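Local coordinates for DUF574 domain-containing protein (Thermobifida fusca, PDB 2QE6) that binds S-adenosylmethionine in a Rossmann-like fold and probably acts as a methyltransferase, at residues V26-L31 and S86-V91; E60-L65 and V91-E96; R67-L72 and S79-L84. The protein carries 1 engineered substitution. All coordinates share one frame; numbering follows the deposited sequence. Where two conformers were deposited one is given.

Overall arrangement
All three contacts lie in the Rossmann-like methyltransferase domain, and their segments run along the chain in the order 26-31, 60-65, 67-72, 79-84, 86-91 and 91-96. The centre of contact 2 lies about 10 Å from those of contacts 1 and 3, which are themselves about 18 Å apart. Contacts 1 and 2 both touch S-adenosylmethionine and share V91, while contacts 2 and 3 share helix 54-75. Strand 80-84, the loop behind it and helix 94-101 supply the second segments in turn. The strand packs on helix 54-75, the loop faces helix 23-30 and the cofactor, and the start of helix 94-101 returns to helix 54-75, linking the sheet's core to the cofactor pocket.

Contact 1. Residues V26-L31 and S86-V91; sequences VYDALL and SGLPTV. Engineered in segment 26-31: V26 (natural residue Ala). With SAM (S-adenosylmethionine), chain F.
D28 and L88 meet through carbon, CB of D28 lying 4.0 Å from CD1 of L88, with the two side chains crossing at about a right angle. A second apolar touch joins L31 CD1 to T90 CG2, also at 4.0 Å. The direct contact between helix 23-30 and the loop 86-91 is thus thin, and water and S-adenosylmethionine (SAM) supply much of the rest. D28 OD1 accepts from two waters: one also donates to L88 O, while the other, 2.7 Å from D28 OD1, also donates to P89 O. The remaining oxygen, OD2, is engaged by N36 ND2, so both carboxylate oxygens have donors.

Y27 shows how the helix reaches the cofactor. Its ring swings away from the backbone N (chi1 -175°), toward SAM. Y27 CB starts 3.7 Å from the methyl carbon CE of SAM. At CG the sulfonium sulfur takes over, with SAM SD 3.6 Å above the Y27 ring plane and displaced toward its rim; CD1 also has SD nearest, while CD2 is nearest CE. Farther out, CE2 and CZ both come up to the carboxylate atom O of SAM, Y27 CE2 to 3.2 Å. The tip, Y27 OH, makes a weak bond to SAM O at 2.8 Å and is also bonded to N61 ND2.

Facing it is the loop after the first strand of the sheet, the glycine-containing cofactor loop of this methyltransferase fold. G87 has a positive phi of 75°, and a CB there would fall only 2.8 Å from CB of SAM. Chemically, the contact offers an aromatic face to a positive sulfonium and a hydroxyl to a carboxylate, which is consistent with Y27 helping to orient the methionine part of the cofactor.

Contact 2. Residues E60-L65 and V91-E96; sequences ENRKVL and VQNTHE. With SAM (S-adenosylmethionine), chain F.
R62 NH2 donates to Q92 O across 3.1 Å, with an N-H...O angle of 141°. The acceptor lies near the guanidinium plane, whereas the donor sits above the carbonyl plane. Bends at chi2 (-53°) and chi3 (-60°) fold the arginine back so that its other terminal nitrogen, NH1, reaches SAM O at 2.7 Å. N61 ND2 adds a weak bond to SAM OXT; N61 thus takes OXT, while R62 shares O with Y27. L65 CD1 lies 3.4 Å above one face of the R62 guanidinium, toward its rim. This tight side is completed by L65 CD2 against T94 OG1 at 3.8 Å and by a bridging water that accepts from R62 NH2 and T94 N and donates to N93 OD1, which also accepts from T90 N.

The looser side is that of Q92, whose exposed side chain comes no nearer than 5.6 Å to segment 60-65; a water accepting from R62 NE donates to Q92 O. A leucine in place of R62 would probably leave the cofactor carboxylate without its positive partner and the Q92 carbonyl without its arginine donor.

N93 N, preceding the helix, is held by E96 OE1 at 2.7 Å. T94 OG1 is bonded to D83 of strand 80-84, and L65 and T94 both touch M162, so helices 54-75 and 94-101 pack side chains together against strand 160-163.

Contact 3. Residues R67-L72 and S79-L84; sequences RGVRFL and SQFLDL
V69 and L72 of helix 54-75 rest against F81 of strand 80-84, in the alpha/beta core of the Rossmann-like fold. The helix runs directly into this strand, with only a short connection between them, and a backbone hydrogen bond between L72 and I78 ties the helix to the residues leading into the strand.

Following the helix in order, R67 takes no part in the packing; its guanidinium is bonded to the carbonyl of W247, with a weak bond to that of R248. G68 accepts from L72 N through its backbone oxygen, an ordinary helical bond. V69, one residue on, is the first to turn toward the strand: its CG1 comes 4.4 Å from F81 CE2, obliquely to the ring. The same valine also packs on M162 of strand 160-163 and on T94, V97 and A98 of helix 94-101, so it sits where two helices and the sheet converge. R70 points away, to a salt bridge with D250. F71 makes no touch with the strand and forms a cation-pi pair with R248. L72, one helical turn after V69, brings the aliphatic side back to the strand.

The evidence for plain apolar packing is that every touch is carbon to carbon. The ring of F81, flanked on the sheet side by V107 and A160, is directed to the helix by a chi1 of -59°, with CG anti to the carbonyl carbon. Its edge then meets L72: F81 CE2 lies 3.7 Å from L72 CB, close to the ring plane, and 4.0 Å from L72 CD1.

Contact 1. Residues V26-L31 and S86-V91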
loop_
_atom_site.group_PDB
_atom_site.type_symbol
_atom_site.label_atom_id
_atom_site.label_comp_id
_atom_site.label_asym_id
_atom_site.label_seq_id
_atom_site.Cartn_x
_atom_site.Cartn_y
_atom_site.Cartn_z
ATOM N N VAL A 26 -0.691 -4.294 -13.106
ATOM C CA VAL A 26 -2.024 -4.791 -13.036
ATOM C C VAL A 26 -2.981 -3.945 -12.156
ATOM O O VAL A 26 -4.131 -3.623 -12.541
ATOM C CB VAL A 26 -2.003 -6.235 -12.574
ATOM C CG1 VAL A 26 -3.431 -6.708 -12.406
ATOM C CG2 VAL A 26 -1.245 -7.125 -13.643
ATOM N N TYR A 27 -2.493 -3.517 -11.007
ATOM C CA TYR A 27 -3.248 -2.640 -10.107
ATOM C C TYR A 27 -3.485 -1.322 -10.815
ATOM O O TYR A 27 -4.574 -0.795 -10.789
ATOM C CB TYR A 27 -2.451 -2.457 -8.837
ATOM C CG TYR A 27 -3.105 -1.683 -7.764
ATOM C CD1 TYR A 27 -4.063 -2.247 -6.958
ATOM C CD2 TYR A 27 -2.729 -0.382 -7.512
ATOM C CE1 TYR A 27 -4.680 -1.502 -5.911
ATOM C CE2 TYR A 27 -3.325 0.366 -6.478
ATOM C CZ TYR A 27 -4.302 -0.212 -5.681
ATOM O OH TYR A 27 -4.891 0.497 -4.652
ATOM N N ASP A 28 -2.486 -0.824 -11.522
ATOM C CA ASP A 28 -2.653 0.396 -12.317
ATOM C C ASP A 28 -3.790 0.229 -13.368
ATOM O O ASP A 28 -4.639 1.087 -13.547
ATOM C CB ASP A 28 -1.365 0.690 -13.045
ATOM C CG ASP A 28 -1.408 2.019 -13.719
ATOM O OD1 ASP A 28 -1.503 2.991 -12.950
ATOM O OD2 ASP A 28 -1.411 2.065 -14.972
ATOM N N ALA A 29 -3.770 -0.891 -14.074
ATOM C CA ALA A 29 -4.808 -1.247 -15.030
ATOM C C ALA A 29 -6.187 -1.282 -14.323
ATOM O O ALA A 29 -7.151 -0.736 -14.828
ATOM C CB ALA A 29 -4.463 -2.613 -15.685
ATOM N N LEU A 30 -6.284 -1.915 -13.155
ATOM C CA LEU A 30 -7.537 -1.925 -12.390
ATOM C C LEU A 30 -8.079 -0.535 -12.092
ATOM O O LEU A 30 -9.288 -0.344 -12.129
ATOM C CB LEU A 30 -7.402 -2.678 -11.084
ATOM C CG LEU A 30 -7.314 -4.186 -11.229
ATOM C CD1 LEU A 30 -7.062 -4.831 -9.862
ATOM C CD2 LEU A 30 -8.594 -4.772 -11.890
ATOM N N LEU A 31 -7.182 0.398 -11.779
ATOM C CA LEU A 31 -7.533 1.812 -11.542
ATOM C C LEU A 31 -7.747 2.659 -12.784
ATOM O O LEU A 31 -8.085 3.827 -12.666
ATOM C CB LEU A 31 -6.467 2.478 -10.644
ATOM C CG LEU A 31 -6.348 1.829 -9.259
ATOM C CD1 LEU A 31 -5.143 2.380 -8.471
ATOM C CD2 LEU A 31 -7.660 2.029 -8.488
ATOM N N SER A 86 4.779 1.179 -3.067
ATOM C CA SER A 86 3.992 2.384 -3.332
ATOM C C SER A 86 3.021 2.275 -4.505
ATOM O O SER A 86 2.008 3.002 -4.561
ATOM C CB SER A 86 4.941 3.552 -3.665
ATOM O OG SER A 86 5.715 3.256 -4.814
ATOM N N GLY A 87 3.395 1.451 -5.496
ATOM C CA GLY A 87 2.705 1.390 -6.776
ATOM C C GLY A 87 2.971 2.551 -7.711
ATOM O O GLY A 87 3.727 3.477 -7.388
ATOM N N LEU A 88 2.344 2.491 -8.889
ATOM C CA LEU A 88 2.495 3.546 -9.918
ATOM C C LEU A 88 1.561 4.729 -9.603
ATOM O O LEU A 88 0.621 4.599 -8.837
ATOM C CB LEU A 88 2.182 2.911 -11.273
ATOM C CG LEU A 88 3.220 1.870 -11.731
ATOM C CD1 LEU A 88 2.617 0.981 -12.782
ATOM C CD2 LEU A 88 4.428 2.645 -12.351
ATOM N N PRO A 89 1.810 5.893 -10.180
ATOM C CA PRO A 89 1.088 7.043 -9.671
ATOM C C PRO A 89 -0.406 7.093 -10.059
ATOM O O PRO A 89 -0.814 6.534 -11.098
ATOM C CB PRO A 89 1.827 8.218 -10.300
ATOM C CG PRO A 89 2.444 7.667 -11.552
ATOM C CD PRO A 89 2.775 6.246 -11.238
ATOM N N THR A 90 -1.204 7.691 -9.171
ATOM C CA THR A 90 -2.637 7.876 -9.381
ATOM C C THR A 90 -2.875 9.360 -9.369
ATOM O O THR A 90 -1.938 10.139 -9.262
ATOM C CB THR A 90 -3.483 7.253 -8.265
ATOM O OG1 THR A 90 -3.284 8.013 -7.061
ATOM C CG2 THR A 90 -3.125 5.787 -8.059
ATOM N N VAL A 91 -4.135 9.763 -9.450
ATOM C CA VAL A 91 -4.460 11.187 -9.404
ATOM C C VAL A 91 -4.367 11.789 -7.966
ATOM O O VAL A 91 -4.406 13.007 -7.825
ATOM C CB VAL A 91 -5.851 11.466 -10.075
ATOM C CG1 VAL A 91 -5.832 11.016 -11.570
ATOM C CG2 VAL A 91 -6.973 10.774 -9.313
HETATM N N SAM F . 0.462 0.667 -2.100
HETATM C CA SAM F . -0.354 0.973 -3.340
HETATM C C SAM F . -1.818 1.053 -2.969
HETATM O O SAM F . -2.588 1.740 -3.632
HETATM O OXT SAM F . -2.253 0.403 -2.009
HETATM C CB SAM F . -0.249 -0.044 -4.493
HETATM C CG SAM F . -0.775 -1.457 -4.195
HETATM S SD SAM F . -0.464 -2.709 -5.485
HETATM C CE SAM F . 0.384 -1.599 -6.635
HETATM C "C5'" SAM F . 0.993 -3.432 -4.704
HETATM C "C4'" SAM F . 2.385 -2.817 -4.898
HETATM O "O4'" SAM F . 3.309 -3.439 -3.998
HETATM C "C3'" SAM F . 2.974 -3.026 -6.303
HETATM O "O3'" SAM F . 3.414 -1.802 -6.864
HETATM C "C2'" SAM F . 4.117 -4.017 -6.148
HETATM O "O2'" SAM F . 5.140 -3.919 -7.148
HETATM C "C1'" SAM F . 4.525 -3.707 -4.712
HETATM N N9 SAM F . 5.226 -4.850 -4.124
HETATM C C8 SAM F . 4.757 -6.139 -3.875
HETATM N N7 SAM F . 5.760 -6.860 -3.308
HETATM C C5 SAM F . 6.846 -6.033 -3.183
HETATM C C6 SAM F . 8.125 -6.250 -2.647
HETATM N N6 SAM F . 8.452 -7.481 -2.167
HETATM N N1 SAM F . 9.010 -5.186 -2.660
HETATM C C2 SAM F . 8.662 -3.922 -3.177
HETATM N N3 SAM F . 7.396 -3.712 -3.716
HETATM C C4 SAM F . 6.515 -4.766 -3.696
HETATM O O HOH W 1 -1.491 2.774 -10.036
HETATM O O HOH W 2 -0.247 5.280 -13.415
#

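Contact 2. Residues E60-L65 and V91-E96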
loop_
_atom_site.group_PDB
_atom_site.type_symbol
_atom_site.label_atom_id
_atom_site.label_comp_id
_atom_site.label_asym_id
_atom_site.label_seq_id
_atom_site.Cartn_x
_atom_site.Cartn_y
_atom_site.Cartn_z
ATOM N N GLU A 60 -11.570 1.514 -3.502
ATOM C CA GLU A 60 -11.742 1.703 -2.078
ATOM C C GLU A 60 -10.400 1.713 -1.348
ATOM O O GLU A 60 -10.261 2.392 -0.348
ATOM C CB GLU A 60 -12.634 0.623 -1.474
ATOM C CG GLU A 60 -14.101 0.760 -1.870
ATOM C CD GLU A 60 -14.728 2.104 -1.535
ATOM O OE1 GLU A 60 -14.308 2.782 -0.558
ATOM O OE2 GLU A 60 -15.682 2.468 -2.259
ATOM N N ASN A 61 -9.432 0.946 -1.834
ATOM C CA ASN A 61 -8.094 0.929 -1.236
ATOM C C ASN A 61 -7.390 2.268 -1.442
ATOM O O ASN A 61 -6.793 2.820 -0.511
ATOM C CB ASN A 61 -7.286 -0.236 -1.815
ATOM C CG ASN A 61 -6.012 -0.454 -1.094
ATOM O OD1 ASN A 61 -5.988 -0.711 0.107
ATOM N ND2 ASN A 61 -4.928 -0.377 -1.827
ATOM N N ARG A 62 -7.514 2.832 -2.637
ATOM C CA ARG A 62 -6.992 4.187 -2.855
ATOM C C ARG A 62 -7.684 5.233 -2.007
ATOM O O ARG A 62 -7.024 6.099 -1.482
ATOM C CB ARG A 62 -7.070 4.589 -4.325
ATOM C CG ARG A 62 -6.201 3.700 -5.197
ATOM C CD ARG A 62 -4.769 3.634 -4.685
ATOM N NE ARG A 62 -4.171 4.976 -4.660
ATOM C CZ ARG A 62 -2.868 5.232 -4.569
ATOM N NH1 ARG A 62 -1.988 4.246 -4.473
ATOM N NH2 ARG A 62 -2.450 6.501 -4.581
ATOM N N LYS A 63 -9.002 5.165 -1.891
ATOM C CA LYS A 63 -9.736 6.084 -1.035
ATOM C C LYS A 63 -9.327 5.949 0.455
ATOM O O LYS A 63 -9.225 6.939 1.138
ATOM C CB LYS A 63 -11.254 5.883 -1.181
ATOM C CG LYS A 63 -11.905 6.347 -2.513
ATOM C CD LYS A 63 -13.362 5.877 -2.499
ATOM C CE LYS A 63 -14.246 6.468 -3.544
ATOM N NZ LYS A 63 -15.573 5.736 -3.466
ATOM N N VAL A 64 -9.107 4.737 0.980
ATOM C CA VAL A 64 -8.660 4.635 2.375
ATOM C C VAL A 64 -7.221 5.096 2.541
ATOM O O VAL A 64 -6.852 5.587 3.603
ATOM C CB VAL A 64 -8.830 3.192 2.983
ATOM C CG1 VAL A 64 -7.794 2.257 2.485
ATOM C CG2 VAL A 64 -8.821 3.252 4.493
ATOM N N LEU A 65 -6.404 4.934 1.505
ATOM C CA LEU A 65 -5.045 5.456 1.521
ATOM C C LEU A 65 -5.105 6.958 1.766
ATOM O O LEU A 65 -4.404 7.485 2.622
ATOM C CB LEU A 65 -4.306 5.170 0.207
ATOM C CG LEU A 65 -2.864 5.684 0.012
ATOM C CD1 LEU A 65 -2.232 4.789 -1.047
ATOM C CD2 LEU A 65 -2.800 7.175 -0.388
ATOM N N VAL A 91 -4.135 9.763 -9.450
ATOM C CA VAL A 91 -4.460 11.187 -9.404
ATOM C C VAL A 91 -4.367 11.789 -7.966
ATOM O O VAL A 91 -4.406 13.007 -7.825
ATOM C CB VAL A 91 -5.851 11.466 -10.075
ATOM C CG1 VAL A 91 -5.832 11.016 -11.570
ATOM C CG2 VAL A 91 -6.973 10.774 -9.313
ATOM N N GLN A 92 -4.245 10.948 -6.923
ATOM C CA GLN A 92 -3.990 11.403 -5.528
ATOM C C GLN A 92 -2.979 10.508 -4.832
ATOM O O GLN A 92 -3.344 9.470 -4.271
ATOM C CB GLN A 92 -5.251 11.361 -4.667
ATOM C CG GLN A 92 -6.187 12.539 -4.808
ATOM C CD GLN A 92 -7.374 12.427 -3.859
ATOM O OE1 GLN A 92 -8.142 11.467 -3.930
ATOM N NE2 GLN A 92 -7.519 13.394 -2.964
ATOM N N ASN A 93 -1.715 10.906 -4.838
ATOM C CA ASN A 93 -0.662 10.086 -4.252
ATOM C C ASN A 93 -0.387 10.532 -2.829
ATOM O O ASN A 93 -0.746 11.658 -2.428
ATOM C CB ASN A 93 0.627 10.193 -5.072
ATOM C CG ASN A 93 0.458 9.719 -6.497
ATOM O OD1 ASN A 93 0.108 8.567 -6.728
ATOM N ND2 ASN A 93 0.706 10.599 -7.453
ATOM N N THR A 94 0.298 9.665 -2.094
ATOM C CA THR A 94 0.649 9.895 -0.677
ATOM C C THR A 94 1.209 11.262 -0.369
ATOM O O THR A 94 0.679 11.943 0.507
ATOM C CB THR A 94 1.616 8.832 -0.198
ATOM O OG1 THR A 94 0.994 7.569 -0.411
ATOM C CG2 THR A 94 1.976 9.009 1.293
ATOM N N HIS A 95 2.249 11.678 -1.092
ATOM C CA HIS A 95 2.895 12.956 -0.799
ATOM C C HIS A 95 1.990 14.172 -1.071
ATOM O O HIS A 95 2.103 15.229 -0.427
ATOM C CB HIS A 95 4.225 13.043 -1.554
ATOM C CG HIS A 95 4.106 13.445 -2.991
ATOM N ND1 HIS A 95 3.850 12.544 -4.000
ATOM C CD2 HIS A 95 4.297 14.649 -3.601
ATOM C CE1 HIS A 95 3.854 13.162 -5.165
ATOM N NE2 HIS A 95 4.121 14.443 -4.953
ATOM N N GLU A 96 1.089 13.996 -2.025
ATOM C CA GLU A 96 0.111 15.019 -2.372
ATOM C C GLU A 96 -0.909 15.167 -1.251
ATOM O O GLU A 96 -1.207 16.249 -0.811
ATOM C CB GLU A 96 -0.553 14.646 -3.706
ATOM C CG GLU A 96 0.410 14.760 -4.915
ATOM C CD GLU A 96 -0.026 13.941 -6.150
ATOM O OE1 GLU A 96 -1.065 13.236 -6.107
ATOM O OE2 GLU A 96 0.700 14.006 -7.167
HETATM N N SAM F . 0.462 0.667 -2.100
HETATM C CA SAM F . -0.354 0.973 -3.340
HETATM C C SAM F . -1.818 1.053 -2.969
HETATM O O SAM F . -2.588 1.740 -3.632
HETATM O OXT SAM F . -2.253 0.403 -2.009
HETATM C CB SAM F . -0.249 -0.044 -4.493
HETATM C CG SAM F . -0.775 -1.457 -4.195
HETATM S SD SAM F . -0.464 -2.709 -5.485
HETATM C CE SAM F . 0.384 -1.599 -6.635
HETATM C "C5'" SAM F . 0.993 -3.432 -4.704
HETATM C "C4'" SAM F . 2.385 -2.817 -4.898
HETATM O "O4'" SAM F . 3.309 -3.439 -3.998
HETATM C "C3'" SAM F . 2.974 -3.026 -6.303
HETATM O "O3'" SAM F . 3.414 -1.802 -6.864
HETATM C "C2'" SAM F . 4.117 -4.017 -6.148
HETATM O "O2'" SAM F . 5.140 -3.919 -7.148
HETATM C "C1'" SAM F . 4.525 -3.707 -4.712
HETATM N N9 SAM F . 5.226 -4.850 -4.124
HETATM C C8 SAM F . 4.757 -6.139 -3.875
HETATM N N7 SAM F . 5.760 -6.860 -3.308
HETATM C C5 SAM F . 6.846 -6.033 -3.183
HETATM C C6 SAM F . 8.125 -6.250 -2.647
HETATM N N6 SAM F . 8.452 -7.481 -2.167
HETATM N N1 SAM F . 9.010 -5.186 -2.660
HETATM C C2 SAM F . 8.662 -3.922 -3.177
HETATM N N3 SAM F . 7.396 -3.712 -3.716
HETATM C C4 SAM F . 6.515 -4.766 -3.696
HETATM O O HOH W 3 0.278 7.168 -3.845
HETATM O O HOH W 4 -5.504 7.813 -4.416
#

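Contact 3. Residues R67-L72 and S79-L84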
loop_
_atom_site.group_PDB
_atom_site.type_symbol
_atom_site.label_atom_id
_atom_site.label_comp_id
_atom_site.label_asym_id
_atom_site.label_seq_id
_atom_site.Cartn_x
_atom_site.Cartn_y
_atom_site.Cartn_z
ATOM N N ARG A 67 -7.676 8.882 2.993
ATOM C CA ARG A 67 -8.209 9.146 4.326
ATOM C C ARG A 67 -7.184 8.867 5.434
ATOM O O ARG A 67 -7.115 9.607 6.413
ATOM C CB ARG A 67 -9.512 8.360 4.589
ATOM C CG ARG A 67 -10.654 8.684 3.637
ATOM C CD ARG A 67 -12.025 8.263 4.163
ATOM N NE ARG A 67 -12.060 6.854 4.536
ATOM C CZ ARG A 67 -12.158 5.849 3.666
ATOM N NH1 ARG A 67 -12.230 6.083 2.355
ATOM N NH2 ARG A 67 -12.169 4.591 4.099
ATOM N N GLY A 68 -6.418 7.789 5.297
ATOM C CA GLY A 68 -5.432 7.427 6.304
ATOM C C GLY A 68 -4.236 8.366 6.311
ATOM O O GLY A 68 -3.768 8.783 7.344
ATOM N N VAL A 69 -3.741 8.726 5.138
ATOM C CA VAL A 69 -2.619 9.642 5.068
ATOM C C VAL A 69 -3.047 11.009 5.593
ATOM O O VAL A 69 -2.287 11.663 6.276
ATOM C CB VAL A 69 -2.021 9.695 3.662
ATOM C CG1 VAL A 69 -1.013 10.776 3.563
ATOM C CG2 VAL A 69 -1.417 8.340 3.307
ATOM N N ARG A 70 -4.266 11.438 5.271
ATOM C CA ARG A 70 -4.802 12.699 5.783
ATOM C C ARG A 70 -4.895 12.674 7.312
ATOM O O ARG A 70 -4.573 13.657 7.969
ATOM C CB ARG A 70 -6.173 13.003 5.170
ATOM C CG ARG A 70 -6.741 14.356 5.580
ATOM C CD ARG A 70 -8.108 14.628 4.968
ATOM N NE ARG A 70 -9.101 13.645 5.402
ATOM C CZ ARG A 70 -9.893 12.936 4.601
ATOM N NH1 ARG A 70 -9.840 13.083 3.282
ATOM N NH2 ARG A 70 -10.753 12.077 5.134
ATOM N N PHE A 71 -5.325 11.543 7.884
ATOM C CA PHE A 71 -5.351 11.391 9.346
ATOM C C PHE A 71 -3.934 11.527 9.926
ATOM O O PHE A 71 -3.690 12.278 10.878
ATOM C CB PHE A 71 -5.972 10.039 9.753
ATOM C CG PHE A 71 -5.627 9.603 11.151
ATOM C CD1 PHE A 71 -6.277 10.138 12.239
ATOM C CD2 PHE A 71 -4.680 8.611 11.369
ATOM C CE1 PHE A 71 -5.950 9.733 13.549
ATOM C CE2 PHE A 71 -4.337 8.225 12.668
ATOM C CZ PHE A 71 -4.976 8.778 13.747
ATOM N N LEU A 72 -2.996 10.824 9.321
ATOM C CA LEU A 72 -1.623 10.768 9.821
ATOM C C LEU A 72 -0.913 12.098 9.744
ATOM O O LEU A 72 -0.268 12.516 10.711
ATOM C CB LEU A 72 -0.833 9.723 9.042
ATOM C CG LEU A 72 -1.161 8.273 9.343
ATOM C CD1 LEU A 72 -0.549 7.366 8.290
ATOM C CD2 LEU A 72 -0.767 7.862 10.786
ATOM N N SER A 79 5.195 13.888 10.053
ATOM C CA SER A 79 5.843 14.598 8.955
ATOM C C SER A 79 6.766 13.729 8.113
ATOM O O SER A 79 7.361 14.239 7.204
ATOM C CB SER A 79 6.610 15.827 9.481
ATOM O OG SER A 79 5.707 16.679 10.115
ATOM N N GLN A 80 6.803 12.409 8.371
ATOM C CA GLN A 80 7.772 11.495 7.769
ATOM C C GLN A 80 7.043 10.228 7.415
ATOM O O GLN A 80 6.488 9.616 8.309
ATOM C CB GLN A 80 8.875 11.075 8.767
ATOM C CG GLN A 80 9.506 12.197 9.555
ATOM C CD GLN A 80 10.770 11.795 10.295
ATOM O OE1 GLN A 80 11.876 12.167 9.894
ATOM N NE2 GLN A 80 10.620 11.083 11.401
ATOM N N PHE A 81 7.017 9.860 6.132
ATOM C CA PHE A 81 6.322 8.635 5.675
ATOM C C PHE A 81 7.275 7.781 4.852
ATOM O O PHE A 81 8.052 8.299 4.024
ATOM C CB PHE A 81 5.079 8.965 4.814
ATOM C CG PHE A 81 4.056 9.805 5.510
ATOM C CD1 PHE A 81 4.272 11.144 5.740
ATOM C CD2 PHE A 81 2.906 9.245 5.996
ATOM C CE1 PHE A 81 3.332 11.915 6.407
ATOM C CE2 PHE A 81 1.964 10.021 6.682
ATOM C CZ PHE A 81 2.174 11.347 6.868
ATOM N N LEU A 82 7.204 6.471 5.083
ATOM C CA LEU A 82 7.870 5.474 4.263
ATOM C C LEU A 82 6.793 4.590 3.645
ATOM O O LEU A 82 6.085 3.865 4.338
ATOM C CB LEU A 82 8.842 4.644 5.106
ATOM C CG LEU A 82 9.646 3.568 4.378
ATOM C CD1 LEU A 82 10.416 4.150 3.183
ATOM C CD2 LEU A 82 10.594 2.867 5.376
ATOM N N ASP A 83 6.634 4.708 2.340
ATOM C CA ASP A 83 5.514 4.109 1.643
ATOM C C ASP A 83 6.047 2.914 0.861
ATOM O O ASP A 83 6.615 3.050 -0.245
ATOM C CB ASP A 83 4.864 5.160 0.752
ATOM C CG ASP A 83 3.558 4.689 0.063
ATOM O OD1 ASP A 83 3.122 3.517 0.239
ATOM O OD2 ASP A 83 2.981 5.527 -0.704
ATOM N N LEU A 84 5.863 1.729 1.470
ATOM C CA LEU A 84 6.428 0.489 0.974
ATOM C C LEU A 84 5.474 -0.223 0.008
ATOM O O LEU A 84 4.335 -0.551 0.376
ATOM C CB LEU A 84 6.694 -0.445 2.143
ATOM C CG LEU A 84 7.692 0.107 3.183
ATOM C CD1 LEU A 84 7.695 -0.816 4.405
ATOM C CD2 LEU A 84 9.109 0.291 2.613
#